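Local coordinates for protein phenylalanine--tRNA ligase beta subunit (Pyrococcus horikoshii, PDB 2CXI) that forms, together with the alpha subunit, the enzyme that attaches phenylalanine to tRNA(Phe) at the expense of ATP, at residues 19-24 and 43-48; 163-168 and 199-204; 178-183 and 191-196. All blocks are in the same frame, centred on the assembly; numbering follows the deposited sequence.

Contact 1. Residues 19-24 and 43-48; sequences FSIEEW and GKVYFK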
# COMPACT_ATOMS: atom_id res chain seq x y z
N PHE A 19 -12.65 -8.02 -50.93
CA PHE A 19 -13.36 -7.34 -52.01
C PHE A 19 -12.39 -7.04 -53.14
O PHE A 19 -11.19 -6.81 -52.91
CB PHE A 19 -13.98 -6.02 -51.56
CG PHE A 19 -14.82 -6.12 -50.33
CD1 PHE A 19 -16.19 -6.32 -50.43
CD2 PHE A 19 -14.24 -5.98 -49.08
CE1 PHE A 19 -16.98 -6.40 -49.28
CE2 PHE A 19 -15.04 -6.07 -47.93
CZ PHE A 19 -16.40 -6.28 -48.04
N SER A 20 -12.89 -7.03 -54.38
CA SER A 20 -12.00 -6.56 -55.46
C SER A 20 -11.68 -5.07 -55.34
O SER A 20 -12.34 -4.33 -54.58
CB SER A 20 -12.64 -6.81 -56.82
OG SER A 20 -13.80 -6.03 -56.91
N ILE A 21 -10.65 -4.63 -56.06
CA ILE A 21 -10.35 -3.21 -56.17
C ILE A 21 -11.56 -2.43 -56.71
O ILE A 21 -11.89 -1.33 -56.22
CB ILE A 21 -9.09 -2.97 -57.03
CG1 ILE A 21 -7.84 -3.59 -56.37
CG2 ILE A 21 -8.93 -1.48 -57.31
CD1 ILE A 21 -7.49 -2.99 -54.97
N GLU A 22 -12.25 -3.01 -57.69
CA GLU A 22 -13.42 -2.35 -58.25
C GLU A 22 -14.54 -2.18 -57.19
O GLU A 22 -15.20 -1.15 -57.15
CB GLU A 22 -13.94 -3.09 -59.51
CG GLU A 22 -15.26 -2.53 -60.03
CD GLU A 22 -15.69 -3.11 -61.38
OE1 GLU A 22 -14.90 -3.83 -62.01
OE2 GLU A 22 -16.82 -2.86 -61.79
N GLU A 23 -14.74 -3.18 -56.34
CA GLU A 23 -15.71 -3.07 -55.22
C GLU A 23 -15.25 -2.06 -54.13
O GLU A 23 -16.08 -1.34 -53.54
CB GLU A 23 -15.94 -4.43 -54.59
CG GLU A 23 -16.75 -5.38 -55.49
CD GLU A 23 -16.83 -6.80 -54.95
OE1 GLU A 23 -15.84 -7.27 -54.38
OE2 GLU A 23 -17.89 -7.44 -55.15
N TRP A 24 -13.94 -1.99 -53.91
CA TRP A 24 -13.32 -1.05 -52.94
C TRP A 24 -13.62 0.41 -53.27
O TRP A 24 -13.72 1.26 -52.39
CB TRP A 24 -11.81 -1.30 -52.78
CG TRP A 24 -11.54 -2.26 -51.60
CD1 TRP A 24 -11.12 -3.57 -51.65
CD2 TRP A 24 -11.73 -1.96 -50.21
NE1 TRP A 24 -11.02 -4.09 -50.37
CE2 TRP A 24 -11.42 -3.14 -49.47
CE3 TRP A 24 -12.21 -0.83 -49.52
CZ2 TRP A 24 -11.51 -3.19 -48.07
CZ3 TRP A 24 -12.28 -0.87 -48.11
CH2 TRP A 24 -11.95 -2.06 -47.41
N GLY A 43 4.19 -7.33 -53.26
CA GLY A 43 2.97 -8.09 -53.36
C GLY A 43 1.85 -7.65 -52.44
O GLY A 43 0.73 -8.15 -52.58
N LYS A 44 2.12 -6.73 -51.52
CA LYS A 44 1.07 -6.32 -50.58
C LYS A 44 0.42 -5.00 -51.02
O LYS A 44 1.12 -4.07 -51.34
CB LYS A 44 1.63 -6.21 -49.16
CG LYS A 44 0.60 -5.86 -48.15
CD LYS A 44 0.69 -6.82 -46.96
CE LYS A 44 1.66 -6.29 -45.91
NZ LYS A 44 1.10 -5.15 -45.13
N VAL A 45 -0.92 -4.95 -51.03
CA VAL A 45 -1.64 -3.78 -51.52
C VAL A 45 -1.90 -2.74 -50.39
O VAL A 45 -2.38 -3.11 -49.31
CB VAL A 45 -2.97 -4.17 -52.25
CG1 VAL A 45 -3.76 -2.93 -52.69
CG2 VAL A 45 -2.70 -5.11 -53.46
N TYR A 46 -1.63 -1.47 -50.70
CA TYR A 46 -1.92 -0.33 -49.82
C TYR A 46 -2.82 0.67 -50.51
O TYR A 46 -2.79 0.80 -51.75
CB TYR A 46 -0.62 0.35 -49.43
CG TYR A 46 0.23 -0.52 -48.55
CD1 TYR A 46 0.04 -0.55 -47.17
CD2 TYR A 46 1.22 -1.37 -49.11
CE1 TYR A 46 0.83 -1.38 -46.35
CE2 TYR A 46 2.00 -2.19 -48.31
CZ TYR A 46 1.81 -2.20 -46.94
OH TYR A 46 2.60 -3.02 -46.14
N PHE A 47 -3.68 1.32 -49.71
CA PHE A 47 -4.46 2.47 -50.15
C PHE A 47 -3.99 3.73 -49.40
O PHE A 47 -3.62 3.67 -48.20
CB PHE A 47 -5.96 2.28 -49.83
CG PHE A 47 -6.57 1.01 -50.31
CD1 PHE A 47 -6.13 0.35 -51.47
CD2 PHE A 47 -7.72 0.52 -49.65
CE1 PHE A 47 -6.77 -0.80 -51.92
CE2 PHE A 47 -8.38 -0.63 -50.11
CZ PHE A 47 -7.91 -1.29 -51.24
N LYS A 48 -3.99 4.86 -50.10
CA LYS A 48 -4.05 6.14 -49.42
C LYS A 48 -5.51 6.62 -49.47
O LYS A 48 -6.11 6.77 -50.55
CB LYS A 48 -3.12 7.18 -50.02
CG LYS A 48 -3.15 8.52 -49.22
CD LYS A 48 -2.15 9.54 -49.77
CE LYS A 48 -0.74 8.93 -49.91
NZ LYS A 48 -0.04 8.81 -48.59

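Contact 2. Residues 163-168 and 199-204; sequences EKFAPL and YPLLID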
# COMPACT_ATOMS: atom_id res chain seq x y z
N GLU A 163 15.39 18.04 -14.22
CA GLU A 163 15.11 16.59 -14.31
C GLU A 163 15.67 15.99 -15.60
O GLU A 163 15.76 16.67 -16.62
CB GLU A 163 13.60 16.27 -14.23
CG GLU A 163 12.90 16.56 -12.91
CD GLU A 163 13.52 15.86 -11.70
OE1 GLU A 163 13.98 14.71 -11.83
OE2 GLU A 163 13.53 16.48 -10.60
N LYS A 164 16.01 14.70 -15.55
CA LYS A 164 16.65 14.03 -16.67
C LYS A 164 15.92 12.76 -17.08
O LYS A 164 15.37 12.06 -16.24
CB LYS A 164 18.10 13.63 -16.32
CG LYS A 164 19.05 14.78 -16.03
CD LYS A 164 20.51 14.23 -16.14
CE LYS A 164 21.47 14.96 -15.20
NZ LYS A 164 22.68 14.09 -14.91
N PHE A 165 15.98 12.45 -18.37
CA PHE A 165 15.68 11.11 -18.90
C PHE A 165 16.24 11.05 -20.32
O PHE A 165 16.60 12.09 -20.88
CB PHE A 165 14.16 10.81 -18.84
CG PHE A 165 13.31 11.51 -19.93
CD1 PHE A 165 12.90 12.85 -19.77
CD2 PHE A 165 12.84 10.79 -21.04
CE1 PHE A 165 12.09 13.50 -20.74
CE2 PHE A 165 12.06 11.41 -22.04
CZ PHE A 165 11.67 12.79 -21.88
N ALA A 166 16.32 9.85 -20.89
CA ALA A 166 16.83 9.64 -22.24
C ALA A 166 15.64 9.68 -23.18
O ALA A 166 14.80 8.75 -23.13
CB ALA A 166 17.54 8.27 -22.35
N PRO A 167 15.55 10.72 -24.01
CA PRO A 167 14.41 10.81 -24.95
C PRO A 167 14.61 9.81 -26.09
O PRO A 167 15.74 9.34 -26.32
CB PRO A 167 14.45 12.28 -25.42
CG PRO A 167 15.96 12.65 -25.36
CD PRO A 167 16.50 11.85 -24.16
N LEU A 168 13.51 9.45 -26.74
CA LEU A 168 13.49 8.54 -27.87
C LEU A 168 14.57 8.92 -28.90
O LEU A 168 14.61 10.06 -29.37
CB LEU A 168 12.13 8.57 -28.56
CG LEU A 168 11.98 7.65 -29.77
CD1 LEU A 168 11.69 6.24 -29.34
CD2 LEU A 168 10.88 8.15 -30.70
N TYR A 199 8.05 21.86 -16.60
CA TYR A 199 7.58 21.12 -17.80
C TYR A 199 6.78 19.88 -17.38
O TYR A 199 7.07 19.28 -16.33
CB TYR A 199 8.74 20.71 -18.71
CG TYR A 199 9.64 21.84 -19.18
CD1 TYR A 199 9.16 23.15 -19.33
CD2 TYR A 199 10.98 21.58 -19.49
CE1 TYR A 199 9.98 24.18 -19.77
CE2 TYR A 199 11.81 22.60 -19.95
CZ TYR A 199 11.30 23.90 -20.06
OH TYR A 199 12.11 24.90 -20.52
N PRO A 200 5.77 19.51 -18.17
CA PRO A 200 4.96 18.33 -17.83
C PRO A 200 5.82 17.07 -17.99
O PRO A 200 6.58 16.95 -18.96
CB PRO A 200 3.82 18.34 -18.89
CG PRO A 200 3.89 19.72 -19.55
CD PRO A 200 5.32 20.14 -19.44
N LEU A 201 5.70 16.16 -17.04
CA LEU A 201 6.40 14.90 -17.12
C LEU A 201 5.43 13.77 -16.72
O LEU A 201 4.67 13.90 -15.77
CB LEU A 201 7.62 14.93 -16.18
CG LEU A 201 8.85 14.13 -16.61
CD1 LEU A 201 9.36 14.67 -17.95
CD2 LEU A 201 9.94 14.27 -15.52
N LEU A 202 5.45 12.69 -17.49
CA LEU A 202 4.68 11.48 -17.17
C LEU A 202 5.66 10.42 -16.65
O LEU A 202 6.53 9.99 -17.38
CB LEU A 202 3.98 10.98 -18.44
CG LEU A 202 2.95 9.85 -18.29
CD1 LEU A 202 1.76 10.19 -17.27
CD2 LEU A 202 2.45 9.39 -19.69
N ILE A 203 5.50 10.01 -15.39
CA ILE A 203 6.54 9.25 -14.69
C ILE A 203 5.91 8.16 -13.83
O ILE A 203 4.77 8.34 -13.31
CB ILE A 203 7.44 10.23 -13.84
CG1 ILE A 203 8.61 9.47 -13.18
CG2 ILE A 203 6.70 10.91 -12.75
CD1 ILE A 203 9.78 10.40 -12.77
N ASP A 204 6.57 7.01 -13.72
CA ASP A 204 5.93 5.94 -12.99
C ASP A 204 6.43 5.94 -11.54
O ASP A 204 7.20 6.84 -11.13
CB ASP A 204 6.02 4.57 -13.68
CG ASP A 204 7.40 3.89 -13.55
OD1 ASP A 204 8.31 4.41 -12.86
OD2 ASP A 204 7.64 2.80 -14.12

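Contact 3. Residues 178-183 and 191-196; sequences EILEKH and HLIKDK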
# COMPACT_ATOMS: atom_id res chain seq x y z
N GLU A 178 17.81 20.49 -21.98
CA GLU A 178 18.64 20.01 -23.08
C GLU A 178 17.81 19.31 -24.14
O GLU A 178 18.13 19.40 -25.33
CB GLU A 178 19.72 19.05 -22.58
CG GLU A 178 20.70 19.71 -21.62
CD GLU A 178 21.77 18.77 -21.10
OE1 GLU A 178 21.47 17.61 -20.72
OE2 GLU A 178 22.94 19.24 -21.03
N ILE A 179 16.78 18.58 -23.72
CA ILE A 179 15.90 17.92 -24.69
C ILE A 179 15.18 18.95 -25.56
O ILE A 179 15.14 18.80 -26.79
CB ILE A 179 14.90 16.96 -23.98
CG1 ILE A 179 15.65 15.85 -23.19
CG2 ILE A 179 13.96 16.32 -25.02
CD1 ILE A 179 14.70 14.94 -22.29
N LEU A 180 14.60 19.99 -24.94
CA LEU A 180 13.94 21.07 -25.71
C LEU A 180 14.89 21.70 -26.72
O LEU A 180 14.50 22.00 -27.85
CB LEU A 180 13.35 22.13 -24.80
CG LEU A 180 12.19 21.69 -23.90
CD1 LEU A 180 11.43 22.89 -23.45
CD2 LEU A 180 11.23 20.76 -24.67
N GLU A 181 16.14 21.86 -26.32
CA GLU A 181 17.18 22.46 -27.16
C GLU A 181 17.68 21.54 -28.28
O GLU A 181 17.73 21.93 -29.43
CB GLU A 181 18.34 22.90 -26.24
CG GLU A 181 19.40 23.76 -26.89
CD GLU A 181 20.73 23.69 -26.14
OE1 GLU A 181 20.76 23.29 -24.94
OE2 GLU A 181 21.77 24.01 -26.77
N LYS A 182 18.01 20.30 -27.94
CA LYS A 182 18.70 19.37 -28.85
C LYS A 182 17.83 18.40 -29.64
O LYS A 182 18.18 18.03 -30.76
CB LYS A 182 19.71 18.52 -28.05
CG LYS A 182 20.83 19.33 -27.43
CD LYS A 182 21.78 19.83 -28.53
CE LYS A 182 22.09 21.30 -28.34
NZ LYS A 182 22.79 21.52 -27.03
N HIS A 183 16.75 17.91 -29.04
CA HIS A 183 15.91 16.92 -29.72
C HIS A 183 15.10 17.59 -30.84
O HIS A 183 14.58 18.69 -30.66
CB HIS A 183 14.95 16.24 -28.73
CG HIS A 183 14.43 14.94 -29.23
ND1 HIS A 183 13.47 14.85 -30.22
CD2 HIS A 183 14.77 13.67 -28.92
CE1 HIS A 183 13.24 13.58 -30.49
NE2 HIS A 183 14.01 12.84 -29.72
N HIS A 191 8.15 25.35 -27.84
CA HIS A 191 7.57 26.67 -27.58
C HIS A 191 6.26 26.56 -26.79
O HIS A 191 5.88 27.52 -26.08
CB HIS A 191 7.34 27.43 -28.88
CG HIS A 191 6.25 26.85 -29.73
ND1 HIS A 191 4.96 27.33 -29.72
CD2 HIS A 191 6.27 25.84 -30.63
CE1 HIS A 191 4.23 26.64 -30.58
NE2 HIS A 191 5.00 25.73 -31.14
N LEU A 192 5.63 25.38 -26.87
CA LEU A 192 4.36 25.11 -26.16
C LEU A 192 4.51 25.14 -24.65
O LEU A 192 3.53 25.38 -23.93
CB LEU A 192 3.75 23.77 -26.60
CG LEU A 192 3.35 23.64 -28.09
CD1 LEU A 192 2.83 22.24 -28.42
CD2 LEU A 192 2.31 24.68 -28.48
N ILE A 193 5.74 24.91 -24.19
CA ILE A 193 6.07 24.78 -22.76
C ILE A 193 7.32 25.52 -22.27
O ILE A 193 7.45 25.78 -21.07
CB ILE A 193 6.19 23.25 -22.35
CG1 ILE A 193 7.38 22.58 -23.03
CG2 ILE A 193 4.84 22.48 -22.59
CD1 ILE A 193 7.70 21.20 -22.48
N LYS A 194 8.24 25.85 -23.18
CA LYS A 194 9.58 26.33 -22.77
C LYS A 194 9.65 27.54 -21.84
O LYS A 194 10.60 27.66 -21.07
CB LYS A 194 10.51 26.54 -23.98
CG LYS A 194 10.08 27.65 -24.95
CD LYS A 194 11.30 28.45 -25.37
CE LYS A 194 10.94 29.59 -26.32
NZ LYS A 194 10.91 29.03 -27.68
N ASP A 195 8.64 28.42 -21.91
CA ASP A 195 8.60 29.66 -21.12
C ASP A 195 7.88 29.51 -19.78
O ASP A 195 7.79 30.48 -19.04
CB ASP A 195 7.97 30.78 -21.94
CG ASP A 195 8.81 31.09 -23.18
OD1 ASP A 195 10.00 31.45 -22.99
OD2 ASP A 195 8.39 30.97 -24.36
N LYS A 196 7.41 28.30 -19.48
CA LYS A 196 6.77 28.03 -18.17
C LYS A 196 7.83 27.68 -17.13
O LYS A 196 8.98 27.39 -17.47
CB LYS A 196 5.75 26.90 -18.29
CG LYS A 196 4.76 27.07 -19.45
CD LYS A 196 3.92 28.37 -19.37
CE LYS A 196 2.95 28.40 -18.20
NZ LYS A 196 2.00 29.57 -18.31

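Contact 1. Residues 19-24 and 43-48
V45 and F47 reach from strand 44-51 toward I21 and W24 on the first turn of helix 21-30. This is a helix packed beside a small antiparallel sheet, in which 44-51 is the middle strand between 3-7 and 33-41. The contact lies in the N-terminal part of the beta subunit, away from the residues predicted to bind magnesium. Along the strand, V45 comes first and makes the lighter touch. V45 CG1 lies 4.4 Å from I21 CD1. F47 makes the largest share of the contact. Its CG stands anti to its own carbonyl carbon (chi1 -52°), and the ring extends toward the helix. F47 CE1 touches I21 CD1 at 3.8 Å; the methyl lies at the edge of the phenyl ring, near its plane. The same ring turns a second part of its edge to the indole of W24. This is a T-shaped (edge-to-face) pair with the planes at 65° and the phenyl and five-membered ring centroids 5.0 Å apart. F47 CE2 approaches W24 CD2 to 3.6 Å, while F47 CZ lies 3.8 Å from W24 CG. The opposite face of the indole is met by F19 CG, so W24 sits between two phenylalanines. W24 NE1 is hydrogen-bonded to E12, which would help fix the rotation of the indole. With an alanine in place of W24, the edge of F47 would probably lose the face it rests on, and E12 would lose its indole N-H partner. The helix bearing W24 starts with a capping box. E23 N donates to S20 OG at 3.1 Å, and S20 N returns a bond to E23 OE1 at 3.0 Å.

Contact 2. Residues 163-168 and 199-204
L201 and F165 meet in the B3/4 domain, the editing part of the beta subunit. L201 belongs to strand 199-204 of the large mixed sheet. F165 belongs to the short strand 164-165, which pairs with 174-175. The L201 side chain starts toward the other segment, and its CB and CG serve as the stalk. The contact is made at the fork. L201 CD1 goes to the aromatic side, where it lies 4.1 Å from F165 CE1. It comes to the phenyl ring obliquely. L201 CD2 goes to the other residue and rests 4.4 Å from E163 CB, so the aliphatic start of the glutamate is what it touches. With chi1 at -148°, L201 CG stands about 30° from fully anti to the backbone N; the fork sends one methyl to F165 and the other to E163. F165 holds its CG between its backbone N and its carbonyl carbon (chi1 76°), and its ring slides past L201 in the opposite direction. Other residues add to the apolar cluster: L176, I179 and V209 touch F165, and M212 touches L201. No hydrogen bond crosses between the two segments. The contact is therefore one of dispersion and exclusion of water. It has little directional demand, and the positions are probably set by the backbone that carries each residue and by the surrounding apolar groups.

Contact 3. Residues 178-183 and 191-196
L180 projects from helix 176-182 onto I193 and K194, and its CD1 does the closest touching. L180 CD1 lies 3.8 Å from K194 CB and 4.0 Å from K194 CA, so it rests against the start of the lysine and its backbone. L180 CD1 is also 4.1 Å from I193 CG1. The second branch, L180 CD2, meets I193 CD1 at 4.2 Å. This is the packed side: both L180 and I193 are buried, and Y199 lies against both of them. The solvent side looks different. K194 begins toward the helix but then turns off it, with bends at chi2 and chi4, and its amino end points away from L180. On the helix, E181 and K182 are exposed and form a salt bridge, K182 NZ to E181 OE2 at 2.7 Å. The nitrogen comes from above the carboxylate plane. No hydrogen bond joins the two segments directly. I193 opens a type I beta turn that ends at K196, closed by K196 N to I193 O at 3.0 Å. A turn thus packs on the apolar side of an amphipathic helix, just before the chain enters strand 199-204 of the B3/4 domain.

How the contacts relate
From the N terminus, contact 1 comes first and closes a short loop that ties helix 21-30 to the middle strand of the N-terminal sheet. It ends before the others begin, and its centre is about 42 Å from that of contact 2. Contact 2 closes a longer loop in the B3/4 domain, from 163-168 to 199-204. Contact 3 is nested inside that loop. Their centres are about 12 Å apart, and they touch. L168 O and H183 NE2 are 2.9 Å apart, a probable hydrogen bond, and Y199 OH lies 3.2 Å from K194 O, another probable hydrogen bond. Together contacts 2 and 3 bring helix 176-182, the turn at 193-196 and strand 199-204 into one unit.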